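Local coordinates for protein N-acyl-D-glutamate deacylase (Bordetella bronchiseptica, PDB 3GIP) that hydrolyses N-acyl-D-glutamates, releasing D-glutamate and a carboxylate, and is a zinc-containing member of the amidohydrolase superfamily, at residues A194-Q197 / A198-E202; A265-D268 / R269-Q273; R353-H357 / P358-V362; L385-Y388 / V389-R393; V401-M404 / T405-A409. All blocks are in the same frame, centred on the assembly; numbering follows the deposited sequence.

Interaction 1: residues A194-Q197 / A198-E202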
loop_
_atom_site.group_PDB
_atom_site.type_symbol
_atom_site.label_atom_id
_atom_site.label_comp_id
_atom_site.label_asym_id
_atom_site.label_seq_id
_atom_site.Cartn_x
_atom_site.Cartn_y
_atom_site.Cartn_z
ATOM N N ALA A 194 1.968 -0.541 20.016
ATOM C CA ALA A 194 3.103 0.094 20.674
ATOM C C ALA A 194 3.473 -0.556 22.006
ATOM O O ALA A 194 4.614 -0.455 22.459
ATOM C CB ALA A 194 2.810 1.575 20.884
ATOM N N VAL A 195 2.504 -1.220 22.631
ATOM C CA VAL A 195 2.728 -1.875 23.916
ATOM C C VAL A 195 3.595 -3.125 23.785
ATOM O O VAL A 195 4.260 -3.533 24.739
ATOM C CB VAL A 195 1.379 -2.274 24.565
ATOM C CG1 VAL A 195 1.618 -2.984 25.890
ATOM C CG2 VAL A 195 0.520 -1.038 24.772
ATOM N N ALA A 196 3.592 -3.720 22.597
ATOM C CA ALA A 196 4.351 -4.942 22.342
ATOM C C ALA A 196 5.860 -4.803 22.517
ATOM O O ALA A 196 6.450 -3.767 22.200
ATOM C CB ALA A 196 4.043 -5.456 20.936
ATOM N N GLN A 197 6.472 -5.862 23.038
ATOM C CA GLN A 197 7.913 -5.910 23.237
ATOM C C GLN A 197 8.501 -6.919 22.256
ATOM O O GLN A 197 7.764 -7.614 21.556
ATOM C CB GLN A 197 8.244 -6.312 24.677
ATOM C CG GLN A 197 7.817 -5.277 25.705
ATOM C CD GLN A 197 8.342 -5.576 27.096
ATOM O OE1 GLN A 197 8.134 -4.799 28.029
ATOM N NE2 GLN A 197 9.027 -6.704 27.243
ATOM N N ALA A 198 9.826 -6.997 22.212
ATOM C CA ALA A 198 10.515 -7.895 21.293
ATOM C C ALA A 198 9.986 -9.329 21.247
ATOM O O ALA A 198 9.710 -9.848 20.170
ATOM C CB ALA A 198 12.009 -7.901 21.603
ATOM N N ALA A 199 9.843 -9.968 22.405
ATOM C CA ALA A 199 9.366 -11.351 22.457
ATOM C C ALA A 199 8.036 -11.579 21.740
ATOM O O ALA A 199 7.851 -12.592 21.062
ATOM C CB ALA A 199 9.256 -11.809 23.912
ATOM N N GLU A 200 7.110 -10.641 21.899
ATOM C CA GLU A 200 5.800 -10.743 21.271
ATOM C C GLU A 200 5.893 -10.687 19.750
ATOM O O GLU A 200 5.310 -11.515 19.042
ATOM C CB GLU A 200 4.898 -9.609 21.770
ATOM C CG GLU A 200 3.501 -9.603 21.167
ATOM C CD GLU A 200 2.622 -8.515 21.754
ATOM O OE1 GLU A 200 2.844 -8.140 22.926
ATOM O OE2 GLU A 200 1.699 -8.046 21.054
ATOM N N LEU A 201 6.637 -9.708 19.250
ATOM C CA LEU A 201 6.789 -9.533 17.814
ATOM C C LEU A 201 7.592 -10.670 17.187
ATOM O O LEU A 201 7.277 -11.128 16.086
ATOM C CB LEU A 201 7.449 -8.177 17.538
ATOM C CG LEU A 201 6.676 -7.000 18.155
ATOM C CD1 LEU A 201 7.430 -5.696 17.925
ATOM C CD2 LEU A 201 5.275 -6.931 17.552
ATOM N N GLU A 202 8.613 -11.137 17.898
ATOM C CA GLU A 202 9.444 -12.227 17.402
ATOM C C GLU A 202 8.624 -13.507 17.301
ATOM O O GLU A 202 8.804 -14.295 16.375
ATOM C CB GLU A 202 10.643 -12.442 18.328
ATOM C CG GLU A 202 11.558 -11.233 18.419
ATOM C CD GLU A 202 12.671 -11.412 19.429
ATOM O OE1 GLU A 202 12.422 -12.041 20.482
ATOM O OE2 GLU A 202 13.789 -10.911 19.180
HETATM O O HOH W 1 4.940 -7.791 24.580
#
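The carbonyl of Gln-197, the N-cap residue, turns into the first coil of the helix that starts at Ala-198 and takes two weak backbone bonds there: a fairly straight but long one from Leu-201 N to Gln-197 O (3.3 Å) and a bent one from Glu-200 N. Ala-196, just before the cap, sets its methyl against the side chains of Glu-200 and Leu-201, four and five residues on. Its CB lies 3.5 Å from Glu-200 CD and 3.9 Å from Leu-201 CD2. Glu-200 gets there with CG trans to its own N (chi1 179°) and the rest of the chain stretched out, which lays the carboxylate back over the chain that leads into the helix. One water then closes the gap, accepting from Gln-197 N (2.9 Å) and donating to Glu-200 OE1 (2.7 Å). The same OE1 has a salt bridge to Arg-150, on helix 146-153, while His-146 of that helix packs on Ala-196, Glu-200 and Leu-201. The water link only recalls the Glu-to-N-cap half of a capping box, without a direct bond; the Ala-196 to Leu-201 touch is a small hydrophobic staple, typical of helix N-termini.

Interaction 2: residues A265-D268 / R269-Q273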
loop_
_atom_site.group_PDB
_atom_site.type_symbol
_atom_site.label_atom_id
_atom_site.label_comp_id
_atom_site.label_asym_id
_atom_site.label_seq_id
_atom_site.Cartn_x
_atom_site.Cartn_y
_atom_site.Cartn_z
ATOM N N ALA A 265 21.446 2.280 5.359
ATOM C CA ALA A 265 22.721 1.593 5.533
ATOM C C ALA A 265 22.487 0.367 6.410
ATOM O O ALA A 265 23.076 -0.694 6.190
ATOM C CB ALA A 265 23.743 2.523 6.187
ATOM N N ASN A 266 21.610 0.520 7.397
ATOM C CA ASN A 266 21.286 -0.568 8.313
ATOM C C ASN A 266 20.529 -1.639 7.538
ATOM O O ASN A 266 20.783 -2.837 7.687
ATOM C CB ASN A 266 20.430 -0.033 9.462
ATOM C CG ASN A 266 20.431 -0.948 10.667
ATOM O OD1 ASN A 266 21.056 -2.007 10.658
ATOM N ND2 ASN A 266 19.727 -0.539 11.718
ATOM N N ILE A 267 19.599 -1.196 6.701
ATOM C CA ILE A 267 18.817 -2.103 5.872
ATOM C C ILE A 267 19.765 -2.881 4.963
ATOM O O ILE A 267 19.625 -4.092 4.792
ATOM C CB ILE A 267 17.793 -1.306 5.036
ATOM C CG1 ILE A 267 16.666 -0.826 5.956
ATOM C CG2 ILE A 267 17.261 -2.150 3.887
ATOM C CD1 ILE A 267 15.662 0.100 5.297
ATOM N N ASP A 268 20.742 -2.187 4.389
ATOM C CA ASP A 268 21.708 -2.841 3.515
ATOM C C ASP A 268 22.526 -3.883 4.267
ATOM O O ASP A 268 22.797 -4.959 3.737
ATOM C CB ASP A 268 22.639 -1.808 2.874
ATOM C CG ASP A 268 21.963 -1.029 1.761
ATOM O OD1 ASP A 268 20.881 -1.457 1.302
ATOM O OD2 ASP A 268 22.519 0.003 1.330
ATOM N N ARG A 269 22.919 -3.577 5.501
ATOM C CA ARG A 269 23.696 -4.533 6.283
ATOM C C ARG A 269 22.878 -5.794 6.537
ATOM O O ARG A 269 23.412 -6.905 6.529
ATOM C CB ARG A 269 24.138 -3.922 7.617
ATOM C CG ARG A 269 25.225 -2.859 7.485
ATOM C CD ARG A 269 25.877 -2.549 8.832
ATOM N NE ARG A 269 24.997 -1.820 9.744
ATOM C CZ ARG A 269 24.709 -0.525 9.638
ATOM N NH1 ARG A 269 25.231 0.195 8.654
ATOM N NH2 ARG A 269 23.905 0.052 10.521
ATOM N N ALA A 270 21.578 -5.619 6.750
ATOM C CA ALA A 270 20.696 -6.751 7.008
ATOM C C ALA A 270 20.498 -7.633 5.778
ATOM O O ALA A 270 20.534 -8.861 5.878
ATOM C CB ALA A 270 19.344 -6.258 7.512
ATOM N N ARG A 271 20.289 -7.017 4.617
ATOM C CA ARG A 271 20.073 -7.801 3.406
ATOM C C ARG A 271 21.360 -8.443 2.902
ATOM O O ARG A 271 21.320 -9.455 2.204
ATOM C CB ARG A 271 19.393 -6.950 2.315
ATOM C CG ARG A 271 20.193 -5.803 1.716
ATOM C CD ARG A 271 19.226 -4.789 1.086
ATOM N NE ARG A 271 19.888 -3.795 0.241
ATOM C CZ ARG A 271 20.156 -3.967 -1.050
ATOM N NH1 ARG A 271 19.816 -5.100 -1.659
ATOM N NH2 ARG A 271 20.762 -3.000 -1.736
ATOM N N GLU A 272 22.499 -7.863 3.265
ATOM C CA GLU A 272 23.793 -8.419 2.878
ATOM C C GLU A 272 23.974 -9.723 3.648
ATOM O O GLU A 272 24.596 -10.668 3.158
ATOM C CB GLU A 272 24.923 -7.450 3.241
ATOM C CG GLU A 272 25.077 -6.279 2.286
ATOM C CD GLU A 272 25.942 -5.169 2.856
ATOM O OE1 GLU A 272 26.733 -5.437 3.786
ATOM O OE2 GLU A 272 25.837 -4.026 2.366
ATOM N N GLN A 273 23.412 -9.759 4.854
ATOM C CA GLN A 273 23.494 -10.924 5.732
ATOM C C GLN A 273 22.508 -12.028 5.359
ATOM O O GLN A 273 22.494 -13.086 5.987
ATOM C CB GLN A 273 23.254 -10.503 7.183
ATOM C CG GLN A 273 24.284 -9.534 7.737
ATOM C CD GLN A 273 23.914 -9.017 9.118
ATOM O OE1 GLN A 273 22.898 -8.340 9.289
ATOM N NE2 GLN A 273 24.736 -9.338 10.110
#
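Arg-269 lays one face of its guanidinium over the backbone of the preceding turn, above Ala-265 O and Asn-266 CA, with NH2 3.5 Å from Asn-266 CA. The guanidinium and the amide of Asn-266 are 19° from parallel and pass at a slant, with Arg-269 NH2 3.5 Å from Asn-266 OD1, packing without a hydrogen bond; the amide nitrogen ND2 is held by Glu-231 on the neighbouring helix 226-240. A bend at chi3 (-71°) folds the arginine back along the helix.

Arg-271 uses its edge instead. Asp-268 OD1 lies in the guanidinium plane and takes a nearly straight bond from Arg-271 NE at 2.8 Å, plus a weak one from Arg-271 NH2 at 3.4 Å. The carboxylate is rotated well away from that plane, and NE comes to it from the anti side but 33° out of the carboxylate plane. Both chains run alongside each other in the same direction, three residues apart. One turn on, Glu-272 folds its CG to 3.0 Å from Asp-268 O. Four regular i to i+4 backbone bonds underlie all this, on the helix between strands 243-246 and 277-281 of the barrel.

His-357 NE2 also bonds to Asp-268 OD1, so one carboxylate oxygen serves the arginine and the histidine together. Such a pairing would favour the charged form of Asp-268 and links helix 260-272 to the turn at His-357.

Interaction 3: residues R353-H357 / P358-V362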
loop_
_atom_site.group_PDB
_atom_site.type_symbol
_atom_site.label_atom_id
_atom_site.label_comp_id
_atom_site.label_asym_id
_atom_site.label_seq_id
_atom_site.Cartn_x
_atom_site.Cartn_y
_atom_site.Cartn_z
ATOM N N ARG A 353 15.508 10.107 -2.608
ATOM C CA ARG A 353 16.674 9.252 -2.385
ATOM C C ARG A 353 16.256 7.879 -1.870
ATOM O O ARG A 353 16.845 6.860 -2.236
ATOM C CB ARG A 353 17.641 9.882 -1.377
ATOM C CG ARG A 353 18.351 11.130 -1.864
ATOM C CD ARG A 353 19.595 11.396 -1.019
ATOM N NE ARG A 353 19.288 11.644 0.390
ATOM C CZ ARG A 353 18.859 12.807 0.874
ATOM N NH1 ARG A 353 18.687 13.841 0.064
ATOM N NH2 ARG A 353 18.603 12.942 2.170
ATOM N N ILE A 354 15.248 7.859 -1.006
ATOM C CA ILE A 354 14.761 6.603 -0.454
ATOM C C ILE A 354 14.167 5.764 -1.581
ATOM O O ILE A 354 14.409 4.558 -1.656
ATOM C CB ILE A 354 13.697 6.854 0.635
ATOM C CG1 ILE A 354 14.356 7.546 1.830
ATOM C CG2 ILE A 354 13.062 5.529 1.072
ATOM C CD1 ILE A 354 13.380 8.009 2.893
ATOM N N PHE A 355 13.410 6.404 -2.468
ATOM C CA PHE A 355 12.812 5.689 -3.585
ATOM C C PHE A 355 13.886 5.056 -4.466
ATOM O O PHE A 355 13.680 3.990 -5.040
ATOM C CB PHE A 355 11.945 6.621 -4.437
ATOM C CG PHE A 355 11.385 5.960 -5.665
ATOM C CD1 PHE A 355 10.608 4.808 -5.551
ATOM C CD2 PHE A 355 11.666 6.454 -6.935
ATOM C CE1 PHE A 355 10.124 4.157 -6.686
ATOM C CE2 PHE A 355 11.184 5.810 -8.075
ATOM C CZ PHE A 355 10.415 4.660 -7.948
ATOM N N GLN A 356 15.037 5.711 -4.572
ATOM C CA GLN A 356 16.115 5.183 -5.395
ATOM C C GLN A 356 16.734 3.907 -4.837
ATOM O O GLN A 356 17.420 3.186 -5.558
ATOM C CB GLN A 356 17.198 6.244 -5.591
ATOM C CG GLN A 356 16.767 7.362 -6.516
ATOM C CD GLN A 356 17.855 8.394 -6.725
ATOM O OE1 GLN A 356 18.347 8.990 -5.770
ATOM N NE2 GLN A 356 18.233 8.610 -7.981
ATOM N N HIS A 357 16.502 3.619 -3.559
ATOM C CA HIS A 357 17.069 2.407 -2.982
ATOM C C HIS A 357 16.585 1.215 -3.808
ATOM O O HIS A 357 15.408 1.129 -4.152
ATOM C CB HIS A 357 16.647 2.251 -1.521
ATOM C CG HIS A 357 17.300 1.094 -0.835
ATOM N ND1 HIS A 357 16.914 -0.213 -1.050
ATOM C CD2 HIS A 357 18.364 1.039 0.002
ATOM C CE1 HIS A 357 17.712 -1.022 -0.378
ATOM N NE2 HIS A 357 18.602 -0.288 0.268
ATOM N N PRO A 358 17.494 0.279 -4.133
ATOM C CA PRO A 358 17.172 -0.909 -4.931
ATOM C C PRO A 358 15.976 -1.750 -4.490
ATOM O O PRO A 358 15.353 -2.421 -5.316
ATOM C CB PRO A 358 18.475 -1.710 -4.898
ATOM C CG PRO A 358 19.524 -0.645 -4.802
ATOM C CD PRO A 358 18.924 0.288 -3.771
ATOM N N CYS A 359 15.650 -1.724 -3.202
ATOM C CA CYS A 359 14.531 -2.529 -2.721
ATOM C C CYS A 359 13.289 -1.714 -2.402
ATOM O O CYS A 359 12.398 -2.188 -1.696
ATOM C CB CYS A 359 14.946 -3.318 -1.481
ATOM S SG CYS A 359 16.321 -4.454 -1.785
ATOM N N CYS A 360 13.214 -0.495 -2.929
ATOM C CA CYS A 360 12.061 0.348 -2.649
ATOM C C CYS A 360 10.937 0.209 -3.666
ATOM O O CYS A 360 11.118 0.439 -4.861
ATOM C CB CYS A 360 12.471 1.824 -2.553
ATOM S SG CYS A 360 11.198 2.852 -1.777
ATOM N N MET A 361 9.767 -0.169 -3.170
ATOM C CA MET A 361 8.580 -0.323 -3.999
ATOM C C MET A 361 7.720 0.925 -3.794
ATOM O O MET A 361 8.092 1.823 -3.032
ATOM C CB MET A 361 7.803 -1.562 -3.550
ATOM C CG MET A 361 8.648 -2.823 -3.506
ATOM S SD MET A 361 7.817 -4.207 -2.690
ATOM C CE MET A 361 8.023 -3.756 -0.983
ATOM N N VAL A 362 6.576 0.981 -4.468
ATOM C CA VAL A 362 5.671 2.116 -4.327
ATOM C C VAL A 362 4.408 1.673 -3.588
ATOM O O VAL A 362 3.778 0.674 -3.955
ATOM C CB VAL A 362 5.271 2.697 -5.704
ATOM C CG1 VAL A 362 4.343 3.899 -5.524
ATOM C CG2 VAL A 362 6.520 3.097 -6.475
#
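The imidazole of His-357 is gripped from two directions by the residues that follow it. Cys-359 N donates to His-357 ND1 at 2.9 Å, a nearly straight bond whose donor stands 20° out of the ring plane. Pro-358 puts its CD over one face, toward the rim, the two side chains crossing at about a right angle: CD is 3.6 Å from the His-357 centroid, a CH-pi contact. The Cys-359 sulfur approaches the edge of the same ring. Placing CG trans to the backbone N (chi1 -175°) is what swings the imidazole over the proline and leaves ND1 facing the chain ahead.

The carbonyl of His-357 completes the reversal: Cys-360 N bonds to His-357 O at 3.0 Å, closing a type I beta turn from His-357 to Cys-360. This is the short helix-to-strand connection of a TIM barrel, where helix 348-356 ends and strand 360-362 begins beside the parallel strand 277-281.

Past the turn, Cys-360 points its sulfur at the helix end, 4.3 Å from Ile-354 CG2 and the same from Phe-355 CD1. Two residues along the strand, Val-362 CG2 meets Phe-355 CE1 at 3.8 Å, the two side chains slanting past each other. Second-shell groups hold the pieces in place. NE2 of His-357 is engaged by Asp-268, which leaves ND1 as the acceptor, and Arg-403 binds the carbonyls of Phe-355, Gln-356 and Cys-360. Phe-355 itself packs on Val-384 and Tyr-388 of helix 376-391.

Interaction 4: residues L385-Y388 / V389-R393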
loop_
_atom_site.group_PDB
_atom_site.type_symbol
_atom_site.label_atom_id
_atom_site.label_comp_id
_atom_site.label_asym_id
_atom_site.label_seq_id
_atom_site.Cartn_x
_atom_site.Cartn_y
_atom_site.Cartn_z
ATOM N N LEU A 385 5.803 8.097 -11.994
ATOM C CA LEU A 385 6.136 8.053 -13.415
ATOM C C LEU A 385 6.350 9.426 -14.039
ATOM O O LEU A 385 7.230 9.598 -14.880
ATOM C CB LEU A 385 5.052 7.308 -14.192
ATOM C CG LEU A 385 4.845 5.861 -13.741
ATOM C CD1 LEU A 385 3.731 5.239 -14.561
ATOM C CD2 LEU A 385 6.138 5.075 -13.900
ATOM N N GLY A 386 5.550 10.400 -13.624
ATOM C CA GLY A 386 5.679 11.732 -14.187
ATOM C C GLY A 386 6.676 12.654 -13.512
ATOM O O GLY A 386 7.487 13.288 -14.185
ATOM N N ARG A 387 6.626 12.728 -12.186
ATOM C CA ARG A 387 7.505 13.619 -11.428
ATOM C C ARG A 387 8.874 13.025 -11.102
ATOM O O ARG A 387 9.901 13.677 -11.287
ATOM C CB ARG A 387 6.792 14.038 -10.134
ATOM C CG ARG A 387 7.490 15.096 -9.274
ATOM C CD ARG A 387 6.638 15.368 -8.027
ATOM N NE ARG A 387 7.191 16.381 -7.125
ATOM C CZ ARG A 387 7.034 17.693 -7.281
ATOM N NH1 ARG A 387 6.342 18.166 -8.310
ATOM N NH2 ARG A 387 7.553 18.534 -6.394
ATOM N N TYR A 388 8.900 11.787 -10.620
ATOM C CA TYR A 388 10.167 11.161 -10.255
ATOM C C TYR A 388 10.950 10.578 -11.425
ATOM O O TYR A 388 12.182 10.610 -11.432
ATOM C CB TYR A 388 9.921 10.083 -9.188
ATOM C CG TYR A 388 9.628 10.635 -7.804
ATOM C CD1 TYR A 388 9.290 11.978 -7.618
ATOM C CD2 TYR A 388 9.686 9.814 -6.676
ATOM C CE1 TYR A 388 9.023 12.491 -6.345
ATOM C CE2 TYR A 388 9.417 10.320 -5.399
ATOM C CZ TYR A 388 9.088 11.656 -5.241
ATOM O OH TYR A 388 8.829 12.166 -3.984
ATOM N N VAL A 389 10.244 10.063 -12.424
ATOM C CA VAL A 389 10.910 9.479 -13.575
ATOM C C VAL A 389 11.087 10.466 -14.728
ATOM O O VAL A 389 12.213 10.858 -15.040
ATOM C CB VAL A 389 10.153 8.227 -14.074
ATOM C CG1 VAL A 389 10.802 7.686 -15.342
ATOM C CG2 VAL A 389 10.165 7.158 -12.987
ATOM N N ARG A 390 9.992 10.891 -15.349
ATOM C CA ARG A 390 10.107 11.807 -16.482
ATOM C C ARG A 390 10.727 13.157 -16.134
ATOM O O ARG A 390 11.618 13.637 -16.842
ATOM C CB ARG A 390 8.743 12.031 -17.147
ATOM C CG ARG A 390 8.846 12.823 -18.456
ATOM C CD ARG A 390 7.506 12.952 -19.158
ATOM N NE ARG A 390 6.517 13.610 -18.312
ATOM C CZ ARG A 390 5.451 13.009 -17.792
ATOM N NH1 ARG A 390 5.220 11.723 -18.034
ATOM N NH2 ARG A 390 4.621 13.696 -17.020
ATOM N N GLU A 391 10.265 13.767 -15.048
ATOM C CA GLU A 391 10.773 15.076 -14.645
ATOM C C GLU A 391 12.127 15.080 -13.935
ATOM O O GLU A 391 13.038 15.804 -14.339
ATOM C CB GLU A 391 9.731 15.792 -13.776
ATOM C CG GLU A 391 8.532 16.314 -14.565
ATOM C CD GLU A 391 7.401 16.831 -13.687
ATOM O OE1 GLU A 391 7.635 17.128 -12.495
ATOM O OE2 GLU A 391 6.267 16.954 -14.201
ATOM N N ALA A 392 12.271 14.270 -12.891
ATOM C CA ALA A 392 13.516 14.242 -12.127
ATOM C C ALA A 392 14.571 13.256 -12.624
ATOM O O ALA A 392 15.734 13.335 -12.218
ATOM C CB ALA A 392 13.203 13.963 -10.659
ATOM N N ARG A 393 14.166 12.325 -13.482
ATOM C CA ARG A 393 15.078 11.320 -14.025
ATOM C C ARG A 393 15.824 10.558 -12.930
ATOM O O ARG A 393 17.024 10.302 -13.048
ATOM C CB ARG A 393 16.083 11.980 -14.974
ATOM C CG ARG A 393 15.430 12.632 -16.180
ATOM C CD ARG A 393 14.604 11.611 -16.942
ATOM N NE ARG A 393 13.883 12.192 -18.069
ATOM C CZ ARG A 393 13.009 11.525 -18.813
ATOM N NH1 ARG A 393 12.744 10.250 -18.549
ATOM N NH2 ARG A 393 12.399 12.128 -19.822
HETATM O O HOH W 2 5.226 17.152 -10.656
#
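Arg-390 turns back over Gly-386 and lays one face of its guanidinium on the glycine backbone, with NH2 3.6 Å from Gly-386 CA. The chain starts with CG trans to the backbone N and then kinks at chi3 (59°), which is what brings the flat group over a position with no side chain to meet it. NH1 of the guanidinium donates to the carbonyls of Pro-433 and Val-436.

One turn apart, Arg-387 and Glu-391 run at a slant to one another, their guanidinium and carboxylate planes 68° apart. They do not form a salt bridge: Glu-391 OE1 lies 4.5 Å from Arg-387 NH1 and well out of the guanidinium plane. A water joins them instead, accepting from Arg-387 NH1 (2.8 Å) and donating to Glu-391 OE1 (3.0 Å). Arg-387, stretched out from CG to NE, finds its real ion pair in Glu-348.

The backbone is a wider pi-type turn of helix 376-391, with i to i+5 bonds in a row: Arg-390 N to Leu-385 O (3.1 Å), Glu-391 N to Gly-386 O (2.9 Å) and Ala-392 N to Arg-387 O. Glu-391 rests its CG 3.2 Å from Gly-386 O.

Tyr-388 packs on Val-351 and Lys-352 of helix 348-356. At the far end, where Arg-393 leaves the helix with positive phi, the guanidinium of Arg-393 lies with one face over Arg-390 CA.

Interaction 5: residues V401-M404 / T405-A409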
loop_
_atom_site.group_PDB
_atom_site.type_symbol
_atom_site.label_atom_id
_atom_site.label_comp_id
_atom_site.label_asym_id
_atom_site.label_seq_id
_atom_site.Cartn_x
_atom_site.Cartn_y
_atom_site.Cartn_z
ATOM N N VAL A 401 9.141 0.855 -13.539
ATOM C CA VAL A 401 8.080 -0.129 -13.720
ATOM C C VAL A 401 8.417 -1.397 -12.942
ATOM O O VAL A 401 7.537 -2.023 -12.359
ATOM C CB VAL A 401 7.871 -0.464 -15.215
ATOM C CG1 VAL A 401 6.920 -1.649 -15.364
ATOM C CG2 VAL A 401 7.296 0.751 -15.933
ATOM N N ALA A 402 9.694 -1.768 -12.917
ATOM C CA ALA A 402 10.100 -2.956 -12.178
ATOM C C ALA A 402 9.778 -2.787 -10.690
ATOM O O ALA A 402 9.350 -3.734 -10.033
ATOM C CB ALA A 402 11.593 -3.217 -12.376
ATOM N N ARG A 403 9.974 -1.582 -10.159
ATOM C CA ARG A 403 9.690 -1.321 -8.748
ATOM C C ARG A 403 8.206 -1.441 -8.427
ATOM O O ARG A 403 7.831 -1.698 -7.280
ATOM C CB ARG A 403 10.130 0.093 -8.352
ATOM C CG ARG A 403 11.591 0.392 -8.561
ATOM C CD ARG A 403 12.479 -0.568 -7.787
ATOM N NE ARG A 403 13.862 -0.114 -7.830
ATOM C CZ ARG A 403 14.330 0.907 -7.119
ATOM N NH1 ARG A 403 13.528 1.571 -6.291
ATOM N NH2 ARG A 403 15.591 1.290 -7.266
ATOM N N MET A 404 7.371 -1.240 -9.441
ATOM C CA MET A 404 5.918 -1.274 -9.279
ATOM C C MET A 404 5.296 -2.606 -9.633
ATOM O O MET A 404 4.106 -2.810 -9.396
ATOM C CB MET A 404 5.264 -0.237 -10.187
ATOM C CG MET A 404 5.784 1.165 -10.044
ATOM S SD MET A 404 5.066 2.245 -11.297
ATOM C CE MET A 404 5.447 3.842 -10.554
ATOM N N THR A 405 6.084 -3.508 -10.204
ATOM C CA THR A 405 5.539 -4.780 -10.647
ATOM C C THR A 405 6.312 -6.018 -10.201
ATOM O O THR A 405 5.901 -6.712 -9.269
ATOM C CB THR A 405 5.415 -4.776 -12.189
ATOM O OG1 THR A 405 6.707 -4.543 -12.773
ATOM C CG2 THR A 405 4.465 -3.665 -12.645
ATOM N N ALA A 406 7.429 -6.295 -10.861
ATOM C CA ALA A 406 8.227 -7.465 -10.529
ATOM C C ALA A 406 8.740 -7.481 -9.092
ATOM O O ALA A 406 8.672 -8.512 -8.430
ATOM C CB ALA A 406 9.395 -7.592 -11.495
ATOM N N LEU A 407 9.258 -6.356 -8.606
ATOM C CA LEU A 407 9.774 -6.331 -7.239
ATOM C C LEU A 407 8.673 -6.671 -6.233
ATOM O O LEU A 407 8.873 -7.516 -5.356
ATOM C CB LEU A 407 10.418 -4.972 -6.924
ATOM C CG LEU A 407 11.073 -4.829 -5.545
ATOM C CD1 LEU A 407 12.164 -5.889 -5.347
ATOM C CD2 LEU A 407 11.657 -3.426 -5.422
ATOM N N PRO A 408 7.495 -6.024 -6.337
ATOM C CA PRO A 408 6.433 -6.356 -5.381
ATOM C C PRO A 408 6.053 -7.839 -5.465
ATOM O O PRO A 408 5.837 -8.491 -4.442
ATOM C CB PRO A 408 5.288 -5.441 -5.807
ATOM C CG PRO A 408 6.002 -4.226 -6.290
ATOM C CD PRO A 408 7.148 -4.812 -7.104
ATOM N N ALA A 409 5.978 -8.370 -6.682
ATOM C CA ALA A 409 5.620 -9.775 -6.870
ATOM C C ALA A 409 6.652 -10.677 -6.199
ATOM O O ALA A 409 6.307 -11.701 -5.604
ATOM C CB ALA A 409 5.518 -10.099 -8.360
#
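Thr-405 holds the tight side of this junction between two short helices. Its OG1 donates to Val-401 O at 2.7 Å, from above the carbonyl plane, which it can reach because the hydroxyl sits between the backbone N and carbonyl carbon (chi1 58°). Facing back toward the helix just ended, the hydroxyl makes no cap for the next one, although Thr-405 is at its N-cap position. The carbonyl of Ala-402 does more of the joining: Leu-407 N meets Ala-402 O at 3.0 Å and almost straight, while Thr-405 N approaches the same oxygen at 3.3 Å from well above the carbonyl plane. Pro-408 fits closely too, its CD 3.2 Å from Arg-403 O and its CG against Met-404 C. A proline suits the first turn of a helix, where its lack of an N-H costs little; here its CD and CG rest against the Arg-403 carbonyl instead. This inner side is closed by Pro-60 and Ile-63 of strand 57-64.

The other flank is looser. Arg-403 and Leu-407 lie alongside each other, both partly exposed, and meet through Arg-403 CD and Leu-407 CD2 at 3.8 Å, an apolar side-chain touch. A bend at chi2 (-58°) turns the arginine chain so that its guanidinium leaves this junction for the turn at 357-360.

The chemistry implies a division of labour: neutral backbone and hydroxyl bonds join the two helices, while the one charge of Arg-403 is turned to the carbonyls about that turn, whose dipoles it probably balances.

In the fold
Interactions 2, 3 and 5 form one connected patch of the barrel: Asp-268 and Arg-271 of interaction 2 meet the turn of interaction 3, and Arg-403 of interaction 5 binds that turn. Interaction 3 is the most buried and relies on ring packing and backbone bonds. Interaction 4 joins the group through apolar touches, Phe-355 with Tyr-388 and Leu-385 with Met-404, while its charged side uses water and distant partners. Interaction 1 stands apart, its centre about 22 Å or more from the others, at a helix start where a water links a carboxylate to the N-cap N-H. Interactions 2 and 4 lie along the last turns of single helices; 3 joins helix to strand and 5 two helices.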